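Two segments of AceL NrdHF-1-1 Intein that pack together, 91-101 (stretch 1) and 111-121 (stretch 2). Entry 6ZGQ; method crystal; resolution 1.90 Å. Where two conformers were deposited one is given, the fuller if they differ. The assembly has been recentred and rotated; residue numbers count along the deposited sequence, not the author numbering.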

ATOM      1  N   ASP A  91      10.627   1.575   9.958  1.00 12.51           N
ATOM      2  CA  ASP A  91      10.963   2.861  10.595  1.00 12.49           C
ATOM      3  C   ASP A  91       9.724   3.624  11.084  1.00 11.75           C
ATOM      4  O   ASP A  91       9.882   4.544  11.886  1.00 12.18           O
ATOM      5  CB  ASP A  91      11.776   3.753   9.637  1.00 12.59           C
ATOM      6  CG  ASP A  91      13.137   3.168   9.314  1.00 13.66           C
ATOM      7  OD1 ASP A  91      13.775   2.616  10.235  1.00 14.44           O
ATOM      8  OD2 ASP A  91      13.555   3.243   8.143  1.00 14.67           O
ATOM      9  N   PHE A  92       8.521   3.244  10.626  1.00 11.29           N
ATOM     10  CA  PHE A  92       7.295   4.023  10.895  1.00 11.90           C
ATOM     11  C   PHE A  92       6.980   4.041  12.390  1.00 12.99           C
ATOM     12  O   PHE A  92       6.870   2.980  13.017  1.00 12.62           O
ATOM     13  CB  PHE A  92       6.076   3.513  10.107  1.00 11.93           C
ATOM     14  CG  PHE A  92       4.848   4.372  10.289  1.00 13.93           C
ATOM     15  CD1 PHE A  92       4.677   5.540   9.555  1.00 13.33           C
ATOM     16  CD2 PHE A  92       3.879   4.034  11.222  1.00 13.38           C
ATOM     17  CE1 PHE A  92       3.562   6.339   9.736  1.00 12.25           C
ATOM     18  CE2 PHE A  92       2.765   4.832  11.409  1.00 14.51           C
ATOM     19  CZ  PHE A  92       2.606   5.988  10.666  1.00 11.67           C
ATOM     20  N   GLU A  93       6.853   5.255  12.941  1.00 13.27           N
ATOM     21  CA  GLU A  93       6.437   5.485  14.333  1.00 15.48           C
ATOM     22  C   GLU A  93       5.100   6.228  14.318  1.00 15.85           C
ATOM     23  O   GLU A  93       5.031   7.372  13.866  1.00 17.16           O
ATOM     24  CB  GLU A  93       7.502   6.274  15.116  1.00 17.40           C
ATOM     25  CG  GLU A  93       8.851   5.562  15.233  1.00 20.58           C
ATOM     26  CD  GLU A  93       8.854   4.319  16.128  1.00 24.27           C
ATOM     27  OE1 GLU A  93       7.780   3.725  16.381  1.00 27.16           O
ATOM     28  OE2 GLU A  93       9.955   3.915  16.571  1.00 28.04           O
ATOM     29  N   PRO A  94       4.016   5.571  14.787  1.00 15.00           N
ATOM     30  CA  PRO A  94       2.704   6.216  14.788  1.00 16.12           C
ATOM     31  C   PRO A  94       2.684   7.462  15.678  1.00 16.59           C
ATOM     32  O   PRO A  94       3.389   7.510  16.688  1.00 18.66           O
ATOM     33  CB  PRO A  94       1.749   5.125  15.317  1.00 15.97           C
ATOM     34  CG  PRO A  94       2.616   4.109  15.969  1.00 16.12           C
ATOM     35  CD  PRO A  94       3.961   4.193  15.307  1.00 15.55           C
ATOM     36  N   SER A  95       1.897   8.454  15.256  1.00 17.32           N
ATOM     37  CA  SER A  95       1.656   9.698  16.001  1.00 16.94           C
ATOM     38  C   SER A  95       0.264  10.228  15.624  1.00 16.84           C
ATOM     39  O   SER A  95      -0.263   9.871  14.555  1.00 16.82           O
ATOM     40  CB  SER A  95       2.741  10.735  15.705  1.00 19.15           C
ATOM     41  OG  SER A  95       2.875  10.953  14.315  1.00 19.62           O
ATOM     42  N   GLU A  96      -0.318  11.034  16.517  1.00 17.41           N
ATOM     43  CA  GLU A  96      -1.668  11.591  16.350  1.00 18.28           C
ATOM     44  C   GLU A  96      -1.757  12.531  15.139  1.00 18.60           C
ATOM     45  O   GLU A  96      -2.867  12.779  14.657  1.00 18.80           O
ATOM     46  CB  GLU A  96      -2.107  12.298  17.638  1.00 20.35           C
ATOM     47  CG  GLU A  96      -2.237  11.332  18.809  1.00 23.22           C
ATOM     48  CD  GLU A  96      -2.980  11.900  20.003  1.00 24.08           C
ATOM     49  OE1 GLU A  96      -2.797  13.090  20.335  1.00 27.88           O
ATOM     50  OE2 GLU A  96      -3.750  11.137  20.627  1.00 26.99           O
ATOM     51  N   ASP A  97      -0.600  13.008  14.649  1.00 19.14           N
ATOM     52  CA  ASP A  97      -0.505  13.971  13.533  1.00 19.57           C
ATOM     53  C   ASP A  97      -0.160  13.308  12.188  1.00 17.58           C
ATOM     54  O   ASP A  97      -0.060  14.019  11.174  1.00 19.46           O
ATOM     55  CB  ASP A  97       0.487  15.110  13.873  1.00 20.91           C
ATOM     56  CG  ASP A  97       1.960  14.703  13.739  1.00 24.31           C
ATOM     57  OD1 ASP A  97       2.302  13.526  13.998  1.00 26.08           O
ATOM     58  OD2 ASP A  97       2.777  15.580  13.384  1.00 27.93           O
ATOM     59  N   LYS A  98       0.020  11.975  12.185  1.00 14.69           N
ATOM     60  CA  LYS A  98       0.264  11.186  10.956  1.00 13.17           C
ATOM     61  C   LYS A  98      -0.950  10.300  10.677  1.00 12.18           C
ATOM     62  O   LYS A  98      -1.376   9.559  11.570  1.00 11.55           O
ATOM     63  CB  LYS A  98       1.514  10.304  11.085  1.00 14.01           C
ATOM     64  CG  LYS A  98       2.847  11.045  11.063  1.00 14.70           C
ATOM     65  CD  LYS A  98       4.008  10.081  11.243  1.00 15.86           C
ATOM     66  CE  LYS A  98       5.180  10.719  11.966  1.00 17.95           C
ATOM     67  NZ  LYS A  98       6.057   9.676  12.563  1.00 20.17           N
ATOM     68  N   TYR A  99      -1.466  10.365   9.445  1.00 11.16           N
ATOM     69  CA  TYR A  99      -2.728   9.732   9.041  1.00 10.82           C
ATOM     70  C   TYR A  99      -2.512   8.825   7.839  1.00 10.48           C
ATOM     71  O   TYR A  99      -1.936   9.278   6.848  1.00 10.66           O
ATOM     72  CB  TYR A  99      -3.752  10.813   8.676  1.00 12.19           C
ATOM     73  CG  TYR A  99      -4.059  11.736   9.824  1.00 13.68           C
ATOM     74  CD1 TYR A  99      -3.248  12.831  10.103  1.00 14.12           C
ATOM     75  CD2 TYR A  99      -5.147  11.504  10.646  1.00 14.18           C
ATOM     76  CE1 TYR A  99      -3.522  13.674  11.167  1.00 16.16           C
ATOM     77  CE2 TYR A  99      -5.428  12.336  11.712  1.00 15.46           C
ATOM     78  CZ  TYR A  99      -4.618  13.422  11.969  1.00 16.58           C
ATOM     79  OH  TYR A  99      -4.903  14.249  13.029  1.00 17.44           O
ATOM     80  N   PHE A 100      -2.955   7.562   7.943  1.00  9.50           N
ATOM     81  CA  PHE A 100      -3.021   6.634   6.803  1.00  9.16           C
ATOM     82  C   PHE A 100      -4.243   6.998   5.948  1.00  9.40           C
ATOM     83  O   PHE A 100      -5.192   7.613   6.464  1.00 10.74           O
ATOM     84  CB  PHE A 100      -3.073   5.169   7.269  1.00  8.42           C
ATOM     85  CG  PHE A 100      -1.784   4.674   7.867  1.00  8.52           C
ATOM     86  CD1 PHE A 100      -0.610   4.687   7.127  1.00  8.40           C
ATOM     87  CD2 PHE A 100      -1.748   4.180   9.166  1.00  8.24           C
ATOM     88  CE1 PHE A 100       0.574   4.219   7.671  1.00  8.38           C
ATOM     89  CE2 PHE A 100      -0.564   3.728   9.721  1.00  8.41           C
ATOM     90  CZ  PHE A 100       0.597   3.740   8.969  1.00  8.57           C
ATOM     91  N   ILE A 101      -4.193   6.628   4.664  1.00  9.26           N
ATOM     92  CA  ILE A 101      -5.141   7.083   3.635  1.00 10.37           C
ATOM     93  C   ILE A 101      -6.017   5.902   3.188  1.00 10.74           C
ATOM     94  O   ILE A 101      -5.507   4.986   2.533  1.00 10.33           O
ATOM     95  CB  ILE A 101      -4.383   7.699   2.430  1.00 11.69           C
ATOM     96  CG1 ILE A 101      -3.396   8.780   2.907  1.00 13.78           C
ATOM     97  CG2 ILE A 101      -5.357   8.278   1.404  1.00 11.37           C
ATOM     98  CD1 ILE A 101      -2.416   9.255   1.848  1.00 14.39           C
ATOM     99  N   LYS A 111     -10.506   9.084   3.275  1.00 10.77           N
ATOM    100  CA  LYS A 111     -10.709   9.103   4.734  1.00 10.96           C
ATOM    101  C   LYS A 111      -9.359   8.931   5.423  1.00 11.49           C
ATOM    102  O   LYS A 111      -8.697   7.918   5.195  1.00 11.21           O
ATOM    103  CB  LYS A 111     -11.646   7.972   5.175  1.00 11.34           C
ATOM    104  CG  LYS A 111     -11.811   7.876   6.691  1.00 11.22           C
ATOM    105  CD  LYS A 111     -13.098   7.180   7.096  1.00 12.04           C
ATOM    106  CE  LYS A 111     -12.873   5.724   7.462  1.00 12.86           C
ATOM    107  NZ  LYS A 111     -14.165   5.110   7.861  1.00 14.11           N
ATOM    108  N   ARG A 112      -8.967   9.914   6.241  1.00 11.70           N
ATOM    109  CA  ARG A 112      -7.670   9.932   6.923  1.00 11.99           C
ATOM    110  C   ARG A 112      -7.891   9.455   8.359  1.00 12.68           C
ATOM    111  O   ARG A 112      -8.692  10.058   9.080  1.00 13.66           O
ATOM    112  CB  ARG A 112      -7.054  11.338   6.861  1.00 12.75           C
ATOM    113  CG  ARG A 112      -6.745  11.791   5.437  1.00 13.89           C
ATOM    114  CD  ARG A 112      -7.263  13.193   5.180  1.00 17.12           C
ATOM    115  NE  ARG A 112      -6.977  13.656   3.821  1.00 17.40           N
ATOM    116  CZ  ARG A 112      -7.876  13.813   2.852  1.00 16.62           C
ATOM    117  NH1 ARG A 112      -9.161  13.536   3.053  1.00 16.49           N
ATOM    118  NH2 ARG A 112      -7.484  14.244   1.662  1.00 17.24           N
ATOM    119  N   ILE A 113      -7.228   8.351   8.728  1.00 13.32           N
ATOM    120  CA  ILE A 113      -7.326   7.751  10.075  1.00 13.99           C
ATOM    121  C   ILE A 113      -6.002   7.955  10.814  1.00 13.92           C
ATOM    122  O   ILE A 113      -4.942   7.864  10.187  1.00 13.18           O
ATOM    123  CB  ILE A 113      -7.724   6.253  10.021  1.00 13.75           C
ATOM    124  CG1 ILE A 113      -6.763   5.438   9.138  1.00 14.46           C
ATOM    125  CG2 ILE A 113      -9.155   6.118   9.516  1.00 13.26           C
ATOM    126  CD1 ILE A 113      -6.581   4.012   9.599  1.00 15.64           C
ATOM    127  N   LYS A 114      -6.079   8.262  12.116  1.00 14.74           N
ATOM    128  CA  LYS A 114      -4.896   8.446  12.972  1.00 15.14           C
ATOM    129  C   LYS A 114      -4.075   7.153  12.970  1.00 13.66           C
ATOM    130  O   LYS A 114      -4.645   6.080  13.171  1.00 13.49           O
ATOM    131  CB  LYS A 114      -5.301   8.832  14.405  1.00 16.36           C
ATOM    132  CG  LYS A 114      -5.713  10.286  14.565  1.00 17.80           C
ATOM    133  CD  LYS A 114      -6.233  10.585  15.959  1.00 20.94           C
ATOM    134  CE  LYS A 114      -5.110  10.679  16.977  1.00 20.26           C
ATOM    135  NZ  LYS A 114      -5.659  10.794  18.357  1.00 25.18           N
ATOM    136  N   SER A 115      -2.768   7.271  12.700  1.00 13.92           N
ATOM    137  CA  SER A 115      -1.842   6.129  12.668  1.00 12.85           C
ATOM    138  C   SER A 115      -1.797   5.424  14.036  1.00 12.96           C
ATOM    139  O   SER A 115      -1.531   4.220  14.083  1.00 14.47           O
ATOM    140  CB  SER A 115      -0.442   6.569  12.237  1.00 12.41           C
ATOM    141  OG  SER A 115       0.027   7.648  13.019  1.00 12.44           O
ATOM    142  N   THR A 116      -2.074   6.170  15.113  0.57 13.33           N
ATOM    143  CA  THR A 116      -2.113   5.645  16.488  0.57 13.63           C
ATOM    144  C   THR A 116      -3.320   4.713  16.709  0.57 13.50           C
ATOM    145  O   THR A 116      -3.402   4.074  17.756  0.57 14.13           O
ATOM    146  CB  THR A 116      -2.120   6.789  17.528  0.57 13.99           C
ATOM    147  OG1 THR A 116      -3.153   7.724  17.202  0.57 15.00           O
ATOM    148  CG2 THR A 116      -0.779   7.519  17.550  0.57 14.24           C
ATOM    149  N   ASP A 117      -4.232   4.640  15.729  1.00 13.28           N
ATOM    150  CA  ASP A 117      -5.383   3.706  15.751  1.00 13.00           C
ATOM    151  C   ASP A 117      -5.017   2.409  15.013  1.00 11.70           C
ATOM    152  O   ASP A 117      -5.876   1.549  14.867  1.00 11.72           O
ATOM    153  CB  ASP A 117      -6.630   4.295  15.054  1.00 14.00           C
ATOM    154  CG  ASP A 117      -7.338   5.395  15.857  1.00 16.38           C
ATOM    155  OD1 ASP A 117      -6.999   5.646  17.029  1.00 18.06           O
ATOM    156  OD2 ASP A 117      -8.262   6.006  15.288  1.00 20.12           O
ATOM    157  N   VAL A 118      -3.767   2.290  14.542  1.00 11.63           N
ATOM    158  CA  VAL A 118      -3.297   1.176  13.695  1.00 10.45           C
ATOM    159  C   VAL A 118      -2.165   0.448  14.429  1.00 10.42           C
ATOM    160  O   VAL A 118      -1.093   1.028  14.640  1.00 10.15           O
ATOM    161  CB  VAL A 118      -2.804   1.690  12.315  1.00 10.19           C
ATOM    162  CG1 VAL A 118      -2.269   0.561  11.432  1.00  9.96           C
ATOM    163  CG2 VAL A 118      -3.923   2.431  11.592  1.00 10.42           C
ATOM    164  N   LYS A 119      -2.454  -0.792  14.835  1.00 10.98           N
ATOM    165  CA  LYS A 119      -1.515  -1.715  15.483  1.00  9.65           C
ATOM    166  C   LYS A 119      -0.463  -2.164  14.445  1.00  8.70           C
ATOM    167  O   LYS A 119      -0.818  -2.380  13.275  1.00  8.73           O
ATOM    168  CB  LYS A 119      -2.319  -2.906  16.032  1.00 10.63           C
ATOM    169  CG  LYS A 119      -1.537  -4.009  16.732  1.00 11.54           C
ATOM    170  CD  LYS A 119      -2.477  -5.040  17.347  1.00 15.00           C
ATOM    171  CE  LYS A 119      -3.125  -5.930  16.296  1.00 16.47           C
ATOM    172  NZ  LYS A 119      -4.217  -6.760  16.871  1.00 18.05           N
ATOM    173  N   ILE A 120       0.799  -2.273  14.872  0.62  7.91           N
ATOM    174  CA  ILE A 120       1.913  -2.718  14.010  0.62  8.01           C
ATOM    175  C   ILE A 120       2.528  -3.991  14.606  0.62  8.48           C
ATOM    176  O   ILE A 120       2.964  -3.967  15.765  0.62  8.58           O
ATOM    177  CB  ILE A 120       3.011  -1.632  13.863  0.62  7.75           C
ATOM    178  CG1 ILE A 120       2.396  -0.274  13.494  0.62  7.54           C
ATOM    179  CG2 ILE A 120       4.049  -2.060  12.826  0.62  7.84           C
ATOM    180  CD1 ILE A 120       3.375   0.882  13.546  0.62  7.66           C
ATOM    181  N   THR A 121       2.549  -5.066  13.808  1.00  8.63           N
ATOM    182  CA  THR A 121       3.165  -6.365  14.161  1.00  8.50           C
ATOM    183  C   THR A 121       4.322  -6.621  13.195  1.00  8.38           C
ATOM    184  O   THR A 121       4.116  -6.545  11.977  1.00  8.65           O
ATOM    185  CB  THR A 121       2.126  -7.503  14.055  1.00  8.59           C
ATOM    186  OG1 THR A 121       0.975  -7.119  14.813  1.00  8.59           O
ATOM    187  CG2 THR A 121       2.670  -8.832  14.595  1.00  8.10           C
TER
HETATM  188  O   HOH W   1      -3.564   8.192  20.024  1.00 26.33           O

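The apolar centre of the contact is built around two phenylalanine rings. Phe100, buried in the strand, adopts the m rotamer (chi1 -70°), which carries its ring close to the other stretch: CD2 of Phe100 lies 3.7 Å from CG2 of Val118, with the methyl near the ring plane, so Val118 meets the ring at its edge. On the same face of the sheet, CB of Phe100 stands 4.1 Å from CG1 of Ile113. Phe92, in the t rotamer, also presents a ring edge, its CZ 3.5 Å from CB of Ser115 and its CD2 3.9 Å from CD1 of Ile120. That same Ile120 methyl reaches CD of Pro94 at 3.8 Å, extending the apolar patch toward more exposed ground. Ser115 CB is also 3.8 Å from CE2 of Phe100, so this one carbon touches both rings.

The backbone beneath is antiparallel. Phe100 and Ile113 form a hydrogen-bonded pair, but its two bonds are unequal: Ile113 N to Phe100 O is 3.1 Å with an angle of 162° at hydrogen, whereas Phe100 N to Ile113 O, at 3.0 Å, bends to 132° and is weak. The short distance alone would have hidden that difference. Two CA-H...O contacts accompany the pair, Tyr99 CA to Ile113 O at 3.1 Å and Arg112 CA to Phe100 O at 3.4 Å. The strand directions differ by 135°, well short of the ideal antiparallel 180°.

Ser115 is the polar hinge of the contact. Its N donates to Lys98 O (2.9 Å, 157°), and its OG accepts from Ser95 N (3.0 Å, 157°). The hydroxyl is also close to two carbonyls, with OG 2.7 Å from Ser95 O and 2.8 Å from Lys98 O; its single proton cannot be assigned between them. The type I turn from Ser95 to Lys98 brings these backbone groups round the serine, and Lys98 N closes it on Ser95 O at 3.2 Å.

Tyr99 and Lys114, a non-hydrogen-bonded pair with CA atoms 4.7 Å apart, project from the face opposite Phe100 and Ile113. Tyr99 CE2 approaches Lys114 CG at 3.5 Å, an oblique packing against the aliphatic part of the lysine. Farther out, Lys114 NZ forms a salt bridge with Glu96 OE2 at 3.0 Å, although the hydrogen bond within it is weak. A water completes this edge, donating to Glu96 OE2 at 3.0 Å and hydrogen-bonding Thr116 OG1 at 2.9 Å, while Thr116 CG2 packs 3.5 Å from Ser95 C.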